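Cj0977 (Campylobacter jejuni, PDB 3BNV) is of unknown function but adopts a hot-dog fold and is a sigma28-regulated, nonflagellar virulence protein. Local coordinates at residues A[25-30]-A[77-82]; A[43-48]-A[110-115]; A[49-54]-A[104-109]; A[96-101]-A[132-137]; A[120-125]-A[138-143]. All coordinates share one frame; numbering follows the deposited sequence.

How the interactions relate
From the N terminus, interaction 1 comes first, closing a loop between the segment after helix 15-22 and the last turns of helix 67-82. Interaction 2 opens and interaction 3 follows on the same strand, 46-52; interaction 3 closes first on strand 105-112, so it lies within the longer loop of interaction 2, and interaction 1 crosses both. Interaction 4 opens between the two halves of interaction 3 and crosses interactions 2, 3 and 5, joining the end of strand 87-96 and the loop after it to strand 132-143. Interaction 5 pairs the two strands of the hairpin 120-129/132-143. Together they knit neighbouring strands of one antiparallel sheet and, through interaction 1, hold its central helix against the N-terminal segment.

Interaction 1 (A[25-30]-A[77-82]); sequences LLTCPE and VAQASI
Thr-27 and Gln-79 cross at about a right angle where the loop after helix 15-22 runs past helix 67-82. With Thr-27 OG1 anti to its own backbone N (chi1 -169°), the hydroxyl lies 3.6 Å from Gln-79 CB and 3.4 Å from Gln-79 OE1. That amide oxygen is held elsewhere, by a hydrogen bond with Ser-87 OG, while NE2 has a weak bond to Asn-75 OD1 one turn back on the helix. The second branch of the threonine, CG2, rests on the helix backbone, 4.0 Å from Ala-80 CA. The small Ala-80 lets the loop lie this close: the CA atoms of Thr-27 and Ala-80 are 6.3 Å apart. Helix 67-82 is the central helix of the hot-dog fold; Val-77 and Ser-81 pack on the sheet, and Ala-80 touches both the loop and Ala-47. Leu-25 adds an apolar touch, CD2 lying 4.2 Å from Ala-80 CB. Toward the far end of the glutamine, Cys-28 brings SG to 3.4 Å from Gln-79 NE2, and Cys-28 and Gln-79 both also pack on Phe-66 of the second subunit.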
# COMPACT_ATOMS: atom_id res chain seq x y z
N LEU A 25 10.43 18.81 0.67
CA LEU A 25 9.34 17.91 0.98
C LEU A 25 8.83 18.15 2.40
O LEU A 25 9.58 18.02 3.37
CB LEU A 25 9.80 16.46 0.81
CG LEU A 25 8.93 15.52 -0.03
CD1 LEU A 25 7.58 15.47 0.57
CD2 LEU A 25 8.80 16.07 -1.42
N LEU A 26 7.56 18.51 2.52
CA LEU A 26 6.93 18.73 3.82
C LEU A 26 6.14 17.50 4.26
O LEU A 26 5.86 17.32 5.44
CB LEU A 26 6.02 19.97 3.80
CG LEU A 26 6.65 21.37 3.75
CD1 LEU A 26 5.64 22.45 3.37
CD2 LEU A 26 7.30 21.72 5.07
N THR A 27 5.78 16.66 3.29
CA THR A 27 4.89 15.53 3.55
C THR A 27 5.65 14.28 3.95
O THR A 27 6.73 14.02 3.47
CB THR A 27 4.04 15.20 2.30
OG1 THR A 27 3.00 14.26 2.63
CG2 THR A 27 4.89 14.61 1.22
N CYS A 28 5.07 13.48 4.84
CA CYS A 28 5.68 12.20 5.22
C CYS A 28 7.18 12.29 5.53
O CYS A 28 7.98 11.50 5.02
CB CYS A 28 5.42 11.15 4.12
SG CYS A 28 3.65 10.99 3.70
N PRO A 29 7.56 13.22 6.41
CA PRO A 29 8.98 13.46 6.63
C PRO A 29 9.69 12.23 7.16
O PRO A 29 10.93 12.12 7.04
CB PRO A 29 8.99 14.55 7.71
CG PRO A 29 7.62 14.50 8.33
CD PRO A 29 6.69 14.05 7.27
N GLU A 30 8.93 11.30 7.73
CA GLU A 30 9.54 10.24 8.52
C GLU A 30 9.39 8.90 7.83
O GLU A 30 9.78 7.88 8.37
CB GLU A 30 8.87 10.21 9.89
CG GLU A 30 9.69 9.55 10.92
CD GLU A 30 10.79 10.45 11.45
OE1 GLU A 30 11.19 11.39 10.73
OE2 GLU A 30 11.24 10.20 12.58
N VAL A 77 4.19 9.33 -3.71
CA VAL A 77 4.32 10.35 -4.75
C VAL A 77 3.02 11.19 -4.95
O VAL A 77 3.08 12.37 -5.27
CB VAL A 77 4.86 9.79 -6.08
CG1 VAL A 77 3.78 9.10 -6.86
CG2 VAL A 77 5.41 10.87 -6.91
N ALA A 78 1.85 10.61 -4.73
CA ALA A 78 0.63 11.42 -4.73
C ALA A 78 0.70 12.52 -3.69
O ALA A 78 0.42 13.69 -3.97
CB ALA A 78 -0.60 10.58 -4.45
N GLN A 79 1.06 12.17 -2.46
CA GLN A 79 1.17 13.19 -1.44
C GLN A 79 2.27 14.17 -1.77
O GLN A 79 2.12 15.35 -1.51
CB GLN A 79 1.39 12.59 -0.07
CG GLN A 79 0.22 11.74 0.43
CD GLN A 79 0.25 11.59 1.92
OE1 GLN A 79 0.02 12.55 2.64
NE2 GLN A 79 0.56 10.40 2.40
N ALA A 80 3.36 13.72 -2.37
CA ALA A 80 4.42 14.67 -2.71
C ALA A 80 3.97 15.69 -3.75
O ALA A 80 4.49 16.81 -3.78
CB ALA A 80 5.62 13.96 -3.16
N SER A 81 3.01 15.33 -4.59
CA SER A 81 2.52 16.22 -5.63
C SER A 81 1.74 17.40 -5.06
O SER A 81 1.59 18.41 -5.71
CB SER A 81 1.61 15.47 -6.60
OG SER A 81 0.38 15.16 -5.98
N ILE A 82 1.22 17.24 -3.84
CA ILE A 82 0.52 18.31 -3.15
C ILE A 82 1.45 19.00 -2.17
O ILE A 82 1.39 20.20 -1.98
CB ILE A 82 -0.64 17.72 -2.33
CG1 ILE A 82 -1.60 17.01 -3.28
CG2 ILE A 82 -1.34 18.83 -1.50
CD1 ILE A 82 -1.81 17.79 -4.55

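Interaction 2 (A[43-48]-A[110-115]); sequences DKNYAK and AHALFD
Tyr-46 and His-111 form a non-hydrogen-bonded antiparallel pair, followed by the hydrogen-bonded pair Ala-47 and Ala-110, and these segments of the strands run antiparallel at 171°. Ala-47 N donates to Ala-110 O (3.1 Å) and Ala-110 N to Ala-47 O (2.8 Å); on the far side of the Tyr-46/His-111 pair, Ala-112 N donates to Asn-45 O at 3.0 Å in an almost straight bond (174°). Asn-45 belongs to a type II turn from Asp-43 to Tyr-46. The aromatic side chains lie side by side and point the same way. The tyrosine brings CD2 to 3.5 Å from His-111 CE1, which lies at the tyrosine's edge near its plane; the two planes are inclined at 56°. Asn-45 reaches over Ala-112, OD1 being 3.4 Å from Ala-112 CB. Its ND2 donates a hydrogen bond to a water, which also accepts from Asp-115 N, linking the turn to the chain beyond strand 105-112, and OD1 accepts from Arg-121 NH2. Ala-47 and Ala-110 occupy the opposite sheet face from the two rings and pack on Val-77 of helix 67-82; strands 38-43 and 120-129 flank the pair.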
# COMPACT_ATOMS: atom_id res chain seq x y z
N ASP A 43 7.15 19.79 -8.05
CA ASP A 43 6.78 21.07 -8.60
C ASP A 43 5.33 21.27 -8.19
O ASP A 43 4.70 20.37 -7.59
CB ASP A 43 6.87 21.02 -10.14
CG ASP A 43 7.26 22.38 -10.78
OD1 ASP A 43 7.62 22.36 -11.98
OD2 ASP A 43 7.21 23.46 -10.12
N LYS A 44 4.78 22.42 -8.51
CA LYS A 44 3.37 22.67 -8.27
C LYS A 44 2.51 21.55 -8.88
O LYS A 44 2.57 21.32 -10.10
CB LYS A 44 2.98 24.00 -8.89
CG LYS A 44 1.53 24.35 -8.70
CD LYS A 44 1.23 24.52 -7.24
CE LYS A 44 0.16 25.58 -7.02
NZ LYS A 44 -1.21 25.02 -7.22
N ASN A 45 1.74 20.84 -8.05
CA ASN A 45 0.79 19.85 -8.57
C ASN A 45 1.46 18.67 -9.25
O ASN A 45 0.83 17.98 -10.05
CB ASN A 45 -0.19 20.48 -9.56
CG ASN A 45 -1.35 21.21 -8.86
OD1 ASN A 45 -1.71 20.88 -7.72
ND2 ASN A 45 -1.92 22.19 -9.54
N TYR A 46 2.72 18.44 -8.93
CA TYR A 46 3.49 17.46 -9.68
C TYR A 46 4.59 16.82 -8.83
O TYR A 46 5.24 17.48 -8.02
CB TYR A 46 4.10 18.12 -10.92
CG TYR A 46 5.07 17.20 -11.63
CD1 TYR A 46 6.45 17.26 -11.38
CD2 TYR A 46 4.61 16.24 -12.51
CE1 TYR A 46 7.32 16.42 -12.02
CE2 TYR A 46 5.47 15.39 -13.15
CZ TYR A 46 6.82 15.47 -12.91
OH TYR A 46 7.66 14.58 -13.57
N ALA A 47 4.79 15.52 -9.03
CA ALA A 47 5.92 14.82 -8.40
C ALA A 47 6.33 13.57 -9.18
O ALA A 47 5.51 12.92 -9.83
CB ALA A 47 5.59 14.47 -6.97
N LYS A 48 7.61 13.25 -9.10
CA LYS A 48 8.16 12.06 -9.77
C LYS A 48 8.92 11.22 -8.75
O LYS A 48 9.67 11.76 -7.94
CB LYS A 48 9.10 12.49 -10.88
CG LYS A 48 9.18 11.52 -12.05
CD LYS A 48 10.21 11.98 -13.11
CE LYS A 48 10.14 11.13 -14.41
NZ LYS A 48 10.60 11.86 -15.67
N ALA A 110 3.14 11.66 -10.74
CA ALA A 110 1.86 12.06 -10.15
C ALA A 110 1.47 13.46 -10.59
O ALA A 110 2.30 14.36 -10.57
CB ALA A 110 1.94 12.00 -8.62
N HIS A 111 0.22 13.64 -10.98
CA HIS A 111 -0.27 14.96 -11.41
C HIS A 111 -1.57 15.22 -10.69
O HIS A 111 -2.50 14.40 -10.78
CB HIS A 111 -0.53 14.98 -12.89
CG HIS A 111 0.67 14.70 -13.73
ND1 HIS A 111 1.44 15.70 -14.28
CD2 HIS A 111 1.21 13.53 -14.15
CE1 HIS A 111 2.43 15.16 -14.98
NE2 HIS A 111 2.29 13.84 -14.94
N ALA A 112 -1.61 16.32 -9.95
CA ALA A 112 -2.77 16.70 -9.16
C ALA A 112 -3.70 17.52 -10.02
O ALA A 112 -3.26 18.44 -10.68
CB ALA A 112 -2.34 17.50 -7.96
N LEU A 113 -4.99 17.20 -10.02
CA LEU A 113 -5.96 17.98 -10.77
C LEU A 113 -6.07 19.36 -10.13
O LEU A 113 -6.20 19.47 -8.91
CB LEU A 113 -7.32 17.30 -10.78
CG LEU A 113 -7.38 16.11 -11.73
CD1 LEU A 113 -8.77 15.41 -11.71
CD2 LEU A 113 -6.97 16.54 -13.17
N PHE A 114 -6.00 20.38 -10.98
CA PHE A 114 -5.93 21.77 -10.58
C PHE A 114 -7.08 22.15 -9.66
O PHE A 114 -8.24 21.83 -9.94
CB PHE A 114 -5.94 22.64 -11.85
CG PHE A 114 -5.85 24.11 -11.60
CD1 PHE A 114 -7.00 24.88 -11.49
CD2 PHE A 114 -4.61 24.75 -11.54
CE1 PHE A 114 -6.92 26.26 -11.30
CE2 PHE A 114 -4.53 26.13 -11.35
CZ PHE A 114 -5.69 26.88 -11.23
N ASP A 115 -6.75 22.83 -8.57
CA ASP A 115 -7.73 23.18 -7.55
C ASP A 115 -7.08 24.00 -6.44
O ASP A 115 -6.64 23.46 -5.42
CB ASP A 115 -8.35 21.91 -6.96
CG ASP A 115 -9.58 22.21 -6.14
OD1 ASP A 115 -9.92 23.40 -5.95
OD2 ASP A 115 -10.22 21.23 -5.67
O HOH W 1 -4.41 23.88 -8.67

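Interaction 3 (A[49-54]-A[104-109]); sequences SILITT and DVLELE
Leu-108 packs on Ser-49 from a hydrogen-bonded antiparallel pair, and its side chain can be traced outward. CB lies 3.6 Å from Ser-49 OG. CG, placed anti to the carbonyl carbon (chi1 -51°), keeps 3.9 Å from the same hydroxyl. CD1 extends to Ser-49, coming within 3.4 Å of its OG, and lies 4.4 Å from Leu-51 CB. Two residues along, Leu-51 and Leu-106 cross obliquely on this same face and meet at both CB and CD2. This face looks inward: Leu-106 packs on Ile-70 of helix 67-82, and Leu-108 on Ala-73 and Val-77, as befits the core of a hot-dog fold. On the other face, Ile-50 CD1 meets Val-105 CG2 at 4.2 Å, and Ile-52 also packs on Val-105. Paired N-H and C=O groups bind Ser-49 to Leu-108 and Leu-51 to Leu-106. The ladder ends at Asp-104 O, which takes two donors from one residue: Thr-53 N lies nearly in line with the carbonyl (3.2 Å), and Thr-53 OG1 meets a lone pair in the carbonyl plane (3.0 Å). Thr-53 OG1 also bonds to Gly-103 N, and Asp-104 OD2 to Lys-101 N. The helix-facing side thus buries mostly hydrocarbon, with the Ser-49 hydroxyl set against leucine carbons and the backbones of those two pairs mutually bonded, while the threonine hydroxyl pins the loop where regular pairing stops.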
# COMPACT_ATOMS: atom_id res chain seq x y z
N SER A 49 8.73 9.91 -8.76
CA SER A 49 9.45 9.08 -7.78
C SER A 49 9.97 7.79 -8.37
O SER A 49 9.62 7.42 -9.49
CB SER A 49 8.60 8.81 -6.54
OG SER A 49 7.66 7.78 -6.77
N ILE A 50 10.84 7.12 -7.65
CA ILE A 50 11.27 5.82 -8.11
C ILE A 50 11.28 4.83 -6.97
O ILE A 50 11.61 5.17 -5.86
CB ILE A 50 12.62 5.83 -8.91
CG1 ILE A 50 13.79 5.75 -7.98
CG2 ILE A 50 12.72 6.97 -9.94
CD1 ILE A 50 14.21 4.32 -7.82
N LEU A 51 10.86 3.61 -7.27
CA LEU A 51 10.86 2.54 -6.29
C LEU A 51 11.79 1.46 -6.80
O LEU A 51 11.53 0.87 -7.85
CB LEU A 51 9.46 1.96 -6.12
CG LEU A 51 9.26 0.82 -5.12
CD1 LEU A 51 9.32 1.37 -3.72
CD2 LEU A 51 7.93 0.10 -5.32
N ILE A 52 12.88 1.22 -6.09
CA ILE A 52 13.69 0.06 -6.42
C ILE A 52 13.22 -1.11 -5.56
O ILE A 52 13.20 -1.03 -4.33
CB ILE A 52 15.23 0.31 -6.40
CG1 ILE A 52 15.81 0.14 -5.02
CG2 ILE A 52 15.53 1.68 -6.90
CD1 ILE A 52 16.82 1.27 -4.64
N THR A 53 12.80 -2.18 -6.22
CA THR A 53 12.24 -3.31 -5.51
C THR A 53 13.34 -4.04 -4.74
O THR A 53 14.46 -4.16 -5.21
CB THR A 53 11.54 -4.29 -6.46
OG1 THR A 53 12.49 -4.87 -7.36
CG2 THR A 53 10.50 -3.57 -7.25
N THR A 54 13.02 -4.51 -3.53
CA THR A 54 14.03 -5.21 -2.72
C THR A 54 13.44 -6.50 -2.17
O THR A 54 12.23 -6.75 -2.25
CB THR A 54 14.59 -4.36 -1.52
OG1 THR A 54 13.65 -4.35 -0.44
CG2 THR A 54 14.91 -2.93 -1.94
N ASP A 104 13.27 -5.12 -10.56
CA ASP A 104 12.66 -4.04 -11.34
C ASP A 104 12.78 -2.73 -10.59
O ASP A 104 12.71 -2.70 -9.36
CB ASP A 104 11.17 -4.33 -11.60
CG ASP A 104 10.96 -5.27 -12.77
OD1 ASP A 104 11.90 -5.44 -13.57
OD2 ASP A 104 9.85 -5.83 -12.89
N VAL A 105 12.94 -1.63 -11.33
CA VAL A 105 12.69 -0.35 -10.72
C VAL A 105 11.48 0.33 -11.34
O VAL A 105 11.35 0.45 -12.54
CB VAL A 105 13.95 0.56 -10.64
CG1 VAL A 105 15.13 -0.11 -11.24
CG2 VAL A 105 13.70 1.93 -11.25
N LEU A 106 10.56 0.74 -10.48
CA LEU A 106 9.34 1.37 -10.90
C LEU A 106 9.53 2.88 -10.94
O LEU A 106 10.11 3.49 -10.02
CB LEU A 106 8.26 1.02 -9.90
CG LEU A 106 6.87 1.60 -10.08
CD1 LEU A 106 6.19 0.96 -11.28
CD2 LEU A 106 6.10 1.31 -8.81
N GLU A 107 9.06 3.49 -12.02
CA GLU A 107 9.13 4.94 -12.17
C GLU A 107 7.70 5.53 -12.08
O GLU A 107 6.85 5.25 -12.91
CB GLU A 107 9.80 5.26 -13.50
CG GLU A 107 11.20 4.72 -13.57
CD GLU A 107 11.94 5.04 -14.89
OE1 GLU A 107 12.30 4.05 -15.61
OE2 GLU A 107 12.14 6.28 -15.18
N LEU A 108 7.43 6.33 -11.05
CA LEU A 108 6.09 6.88 -10.87
C LEU A 108 6.02 8.39 -11.19
O LEU A 108 6.94 9.13 -10.89
CB LEU A 108 5.59 6.61 -9.45
CG LEU A 108 5.69 5.16 -8.97
CD1 LEU A 108 7.06 4.80 -8.38
CD2 LEU A 108 4.62 4.85 -7.94
N GLU A 109 4.93 8.81 -11.82
CA GLU A 109 4.65 10.23 -11.97
C GLU A 109 3.27 10.53 -11.42
O GLU A 109 2.34 9.75 -11.63
CB GLU A 109 4.70 10.68 -13.42
CG GLU A 109 6.03 10.54 -14.04
CD GLU A 109 6.05 11.02 -15.47
OE1 GLU A 109 6.77 10.39 -16.29
OE2 GLU A 109 5.36 12.02 -15.79

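Interaction 4 (A[96-101]-A[132-137]); sequences FYAPLK and IKMFEG
A classic beta bulge, in which Met-134 and Phe-135 both face Gly-127 of strand 120-129, is where strand 132-143 receives Phe-96, the end of strand 87-96, and Tyr-97 just after it. Tyr-97 N donates to Met-134 O at 2.7 Å. The tyrosine ring runs past the bulge to Glu-136, where OH donates to OE1 (2.6 Å), the ring and carboxylate planes standing 83° apart. Lys-133 NZ forms a salt bridge to the same oxygen (2.8 Å) from the other face of the carboxylate, and Lys-133 CD packs 3.7 Å from Tyr-97 CE2. Phe-96 and Phe-135, the non-hydrogen-bonded pair, lie side by side, Phe-96 CD2 at the Phe-135 edge, 3.8 Å from CD1, with planes inclined at 55°; Phe-135 goes on to Ile-70 and Ala-74 of helix 67-82. Met-134, a selenomethionine, bends at chi2 and chi3; its CE fits between Ala-98 CB (3.8 Å) and Leu-100 CD1 (3.9 Å), also lying against the carbonyl oxygens of Ala-98 and Pro-99. Phe-96 also touches Ile-89 of the second subunit. Two donors from opposite faces probably stabilise the charge on Glu-136, and the polar trio Tyr-97, Lys-133 and Glu-136 gathers apart from the Phe-96/Phe-135 pair, which faces the helix.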
# COMPACT_ATOMS: atom_id res chain seq x y z
N PHE A 96 -3.64 -2.42 -11.34
CA PHE A 96 -2.34 -3.06 -11.37
C PHE A 96 -2.27 -3.93 -12.60
O PHE A 96 -2.72 -5.06 -12.57
CB PHE A 96 -2.20 -3.98 -10.18
CG PHE A 96 -2.34 -3.28 -8.86
CD1 PHE A 96 -3.57 -3.15 -8.25
CD2 PHE A 96 -1.24 -2.78 -8.23
CE1 PHE A 96 -3.68 -2.53 -7.04
CE2 PHE A 96 -1.35 -2.16 -7.02
CZ PHE A 96 -2.57 -2.03 -6.42
N TYR A 97 -1.68 -3.43 -13.68
CA TYR A 97 -1.72 -4.14 -14.96
C TYR A 97 -0.83 -5.37 -14.99
O TYR A 97 -1.09 -6.32 -15.70
CB TYR A 97 -1.33 -3.21 -16.12
CG TYR A 97 -2.20 -1.99 -16.22
CD1 TYR A 97 -3.56 -2.09 -16.45
CD2 TYR A 97 -1.65 -0.72 -16.11
CE1 TYR A 97 -4.37 -0.97 -16.55
CE2 TYR A 97 -2.45 0.42 -16.21
CZ TYR A 97 -3.81 0.29 -16.44
OH TYR A 97 -4.62 1.40 -16.55
N ALA A 98 0.24 -5.34 -14.22
CA ALA A 98 1.18 -6.45 -14.18
C ALA A 98 1.97 -6.34 -12.90
O ALA A 98 2.27 -5.23 -12.44
CB ALA A 98 2.08 -6.39 -15.35
N PRO A 99 2.33 -7.48 -12.29
CA PRO A 99 3.07 -7.38 -11.04
C PRO A 99 4.52 -7.11 -11.30
O PRO A 99 5.04 -7.46 -12.34
CB PRO A 99 2.92 -8.77 -10.45
CG PRO A 99 2.85 -9.64 -11.67
CD PRO A 99 2.09 -8.87 -12.70
N LEU A 100 5.19 -6.48 -10.34
CA LEU A 100 6.63 -6.26 -10.42
C LEU A 100 7.42 -7.52 -10.08
O LEU A 100 6.91 -8.43 -9.41
CB LEU A 100 7.06 -5.13 -9.50
CG LEU A 100 6.99 -3.79 -10.23
CD1 LEU A 100 5.57 -3.44 -10.57
CD2 LEU A 100 7.61 -2.69 -9.41
N LYS A 101 8.66 -7.56 -10.56
CA LYS A 101 9.56 -8.64 -10.34
C LYS A 101 10.76 -8.08 -9.56
O LYS A 101 11.20 -6.97 -9.84
CB LYS A 101 10.00 -9.19 -11.71
CG LYS A 101 11.01 -10.31 -11.65
CD LYS A 101 10.59 -11.50 -12.49
CE LYS A 101 11.11 -11.45 -13.91
NZ LYS A 101 10.56 -12.58 -14.70
N ILE A 132 7.09 0.04 -20.04
CA ILE A 132 5.81 -0.60 -19.87
C ILE A 132 5.02 0.02 -18.72
O ILE A 132 5.50 0.11 -17.60
CB ILE A 132 6.02 -2.12 -19.62
CG1 ILE A 132 6.59 -2.78 -20.88
CG2 ILE A 132 4.74 -2.83 -19.21
CD1 ILE A 132 7.00 -4.22 -20.62
N LYS A 133 3.80 0.46 -19.01
CA LYS A 133 2.93 0.97 -17.97
C LYS A 133 2.39 -0.19 -17.13
O LYS A 133 1.72 -1.07 -17.63
CB LYS A 133 1.80 1.81 -18.58
CG LYS A 133 0.86 2.40 -17.54
CD LYS A 133 -0.47 2.82 -18.15
CE LYS A 133 -0.37 4.20 -18.79
NZ LYS A 133 -1.67 4.98 -18.88
N MSE A 134 2.70 -0.19 -15.85
CA MSE A 134 2.40 -1.29 -14.93
C MSE A 134 1.24 -0.95 -14.00
O MSE A 134 0.54 -1.84 -13.49
CB MSE A 134 3.59 -1.52 -13.97
CG MSE A 134 4.91 -1.77 -14.61
SE MSE A 134 5.10 -3.42 -15.70
CE MSE A 134 5.36 -4.75 -14.25
N PHE A 135 1.09 0.33 -13.71
CA PHE A 135 0.17 0.75 -12.70
C PHE A 135 -0.44 2.10 -13.04
O PHE A 135 0.23 3.00 -13.59
CB PHE A 135 0.89 0.78 -11.33
CG PHE A 135 0.12 1.47 -10.25
CD1 PHE A 135 -0.77 0.76 -9.45
CD2 PHE A 135 0.27 2.82 -10.02
CE1 PHE A 135 -1.51 1.39 -8.41
CE2 PHE A 135 -0.46 3.46 -8.98
CZ PHE A 135 -1.36 2.74 -8.18
N GLU A 136 -1.71 2.25 -12.71
CA GLU A 136 -2.44 3.48 -12.98
C GLU A 136 -3.45 3.67 -11.83
O GLU A 136 -4.12 2.72 -11.42
CB GLU A 136 -3.12 3.37 -14.35
CG GLU A 136 -3.66 4.65 -14.93
CD GLU A 136 -3.61 4.71 -16.46
OE1 GLU A 136 -3.42 3.67 -17.14
OE2 GLU A 136 -3.75 5.83 -16.99
N GLY A 137 -3.53 4.88 -11.29
CA GLY A 137 -4.44 5.10 -10.19
C GLY A 137 -4.80 6.54 -9.87
O GLY A 137 -4.07 7.47 -10.21
O HOH W 2 1.65 -3.19 -11.24

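Interaction 5 (A[120-125]-A[138-143]); sequences KRDVKV and TIQVVS
Arg-121 pairs with Val-141, and Val-123 with Ile-139, as hydrogen-bonded pairs of an antiparallel hairpin. Arg-121 N to Val-141 O and Val-141 N to Arg-121 O are both 2.8 Å, and the Val-123 and Ile-139 pair repeats the pattern. Gln-140 CA, between the two pairs, points its C-H at Arg-121 O, and Thr-138 CA, just beyond the Ile-139 pair, does so at Val-123 O. The two segments run at 151°, a marked twist. Apolar contacts occupy the face turned to helix 67-82: Val-123 CG2 meets Val-141 CG2 at 3.9 Å, and Val-125 CG2 lies 4.3 Å from Ile-139 CD1. Val-123 also packs on Ala-78 and Ser-81 of that helix. Arg-121, on the same face, bonds through NH2 to Asn-45 OD1. The opposite face is mostly polar, with Val-142 at one end. Asp-122 and Gln-140 lie side by side with carboxylate and amide 27° apart, and Gln-140 NE2 gives a weak bond to Asp-122 OD1 at 3.5 Å. Lys-120, bent only at its last torsion, passes across Gln-140, its CE 3.4 Å from Gln-140 NE2, while its CB rests 3.8 Å from Val-142 CG2. At the other end Lys-124 NZ approaches Thr-138 OG1 to 3.7 Å. The hairpin is therefore two-sided: valines and Ile-139 fill most of the helix-facing side, the outer polar contacts are loose, and its cohesion rests chiefly on the backbone ladder.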
# COMPACT_ATOMS: atom_id res chain seq x y z
N LYS A 120 -9.36 19.10 -0.48
CA LYS A 120 -9.47 17.76 -1.04
C LYS A 120 -9.05 17.79 -2.52
O LYS A 120 -9.63 18.52 -3.34
CB LYS A 120 -10.90 17.24 -0.85
CG LYS A 120 -11.24 15.93 -1.57
CD LYS A 120 -12.74 15.62 -1.51
CE LYS A 120 -13.07 14.38 -2.34
NZ LYS A 120 -14.24 13.55 -1.84
N ARG A 121 -8.04 16.99 -2.85
CA ARG A 121 -7.42 16.96 -4.17
C ARG A 121 -7.40 15.56 -4.76
O ARG A 121 -7.14 14.57 -4.03
CB ARG A 121 -5.96 17.40 -4.05
CG ARG A 121 -5.71 18.57 -3.16
CD ARG A 121 -6.15 19.87 -3.82
NE ARG A 121 -5.73 19.92 -5.21
CZ ARG A 121 -4.64 20.53 -5.65
NH1 ARG A 121 -3.83 21.15 -4.81
NH2 ARG A 121 -4.35 20.52 -6.94
N ASP A 122 -7.63 15.47 -6.07
CA ASP A 122 -7.52 14.20 -6.81
C ASP A 122 -6.18 14.15 -7.53
O ASP A 122 -5.80 15.08 -8.21
CB ASP A 122 -8.68 14.06 -7.83
CG ASP A 122 -10.06 14.17 -7.17
OD1 ASP A 122 -10.19 13.81 -5.98
OD2 ASP A 122 -11.03 14.62 -7.84
N VAL A 123 -5.46 13.05 -7.37
CA VAL A 123 -4.13 12.93 -7.97
C VAL A 123 -4.05 11.71 -8.87
O VAL A 123 -4.41 10.60 -8.48
CB VAL A 123 -3.08 12.82 -6.86
CG1 VAL A 123 -1.67 12.63 -7.47
CG2 VAL A 123 -3.14 14.04 -5.96
N LYS A 124 -3.59 11.92 -10.09
CA LYS A 124 -3.48 10.84 -11.07
C LYS A 124 -2.04 10.32 -10.98
O LYS A 124 -1.08 11.09 -11.11
CB LYS A 124 -3.83 11.40 -12.45
CG LYS A 124 -4.73 10.54 -13.28
CD LYS A 124 -4.12 9.12 -13.44
CE LYS A 124 -4.96 8.18 -14.36
NZ LYS A 124 -5.98 7.38 -13.59
N VAL A 125 -1.88 9.03 -10.69
CA VAL A 125 -0.56 8.42 -10.60
C VAL A 125 -0.39 7.32 -11.66
O VAL A 125 -1.33 6.56 -11.93
CB VAL A 125 -0.31 7.78 -9.23
CG1 VAL A 125 1.16 7.43 -9.06
CG2 VAL A 125 -0.79 8.70 -8.10
N THR A 138 -5.94 6.71 -9.22
CA THR A 138 -6.33 8.00 -8.71
C THR A 138 -6.34 7.96 -7.20
O THR A 138 -6.97 7.08 -6.59
CB THR A 138 -7.74 8.38 -9.12
OG1 THR A 138 -7.85 8.42 -10.55
CG2 THR A 138 -8.04 9.75 -8.59
N ILE A 139 -5.70 8.94 -6.58
CA ILE A 139 -5.63 8.98 -5.12
C ILE A 139 -6.15 10.30 -4.59
O ILE A 139 -5.78 11.36 -5.06
CB ILE A 139 -4.20 8.74 -4.68
CG1 ILE A 139 -3.80 7.30 -5.02
CG2 ILE A 139 -4.06 8.97 -3.22
CD1 ILE A 139 -2.46 6.93 -4.50
N GLN A 140 -7.02 10.24 -3.59
CA GLN A 140 -7.61 11.44 -3.05
C GLN A 140 -6.86 11.87 -1.79
O GLN A 140 -6.84 11.16 -0.81
CB GLN A 140 -9.09 11.21 -2.76
CG GLN A 140 -9.98 11.03 -3.99
CD GLN A 140 -11.46 10.90 -3.60
OE1 GLN A 140 -11.82 10.09 -2.72
NE2 GLN A 140 -12.33 11.71 -4.24
N VAL A 141 -6.22 13.04 -1.86
CA VAL A 141 -5.44 13.59 -0.75
C VAL A 141 -6.22 14.73 -0.10
O VAL A 141 -6.75 15.56 -0.78
CB VAL A 141 -4.11 14.19 -1.23
CG1 VAL A 141 -3.27 14.62 -0.04
CG2 VAL A 141 -3.32 13.22 -2.13
N VAL A 142 -6.27 14.77 1.22
CA VAL A 142 -6.87 15.89 1.93
C VAL A 142 -5.85 16.47 2.89
O VAL A 142 -5.06 15.72 3.50
CB VAL A 142 -8.11 15.49 2.76
CG1 VAL A 142 -8.52 16.63 3.61
CG2 VAL A 142 -9.27 15.08 1.85
N SER A 143 -5.85 17.80 3.04
CA SER A 143 -4.91 18.43 3.96
C SER A 143 -5.59 19.25 5.03
O SER A 143 -6.76 19.63 4.93
CB SER A 143 -3.84 19.25 3.21
OG SER A 143 -4.42 20.23 2.38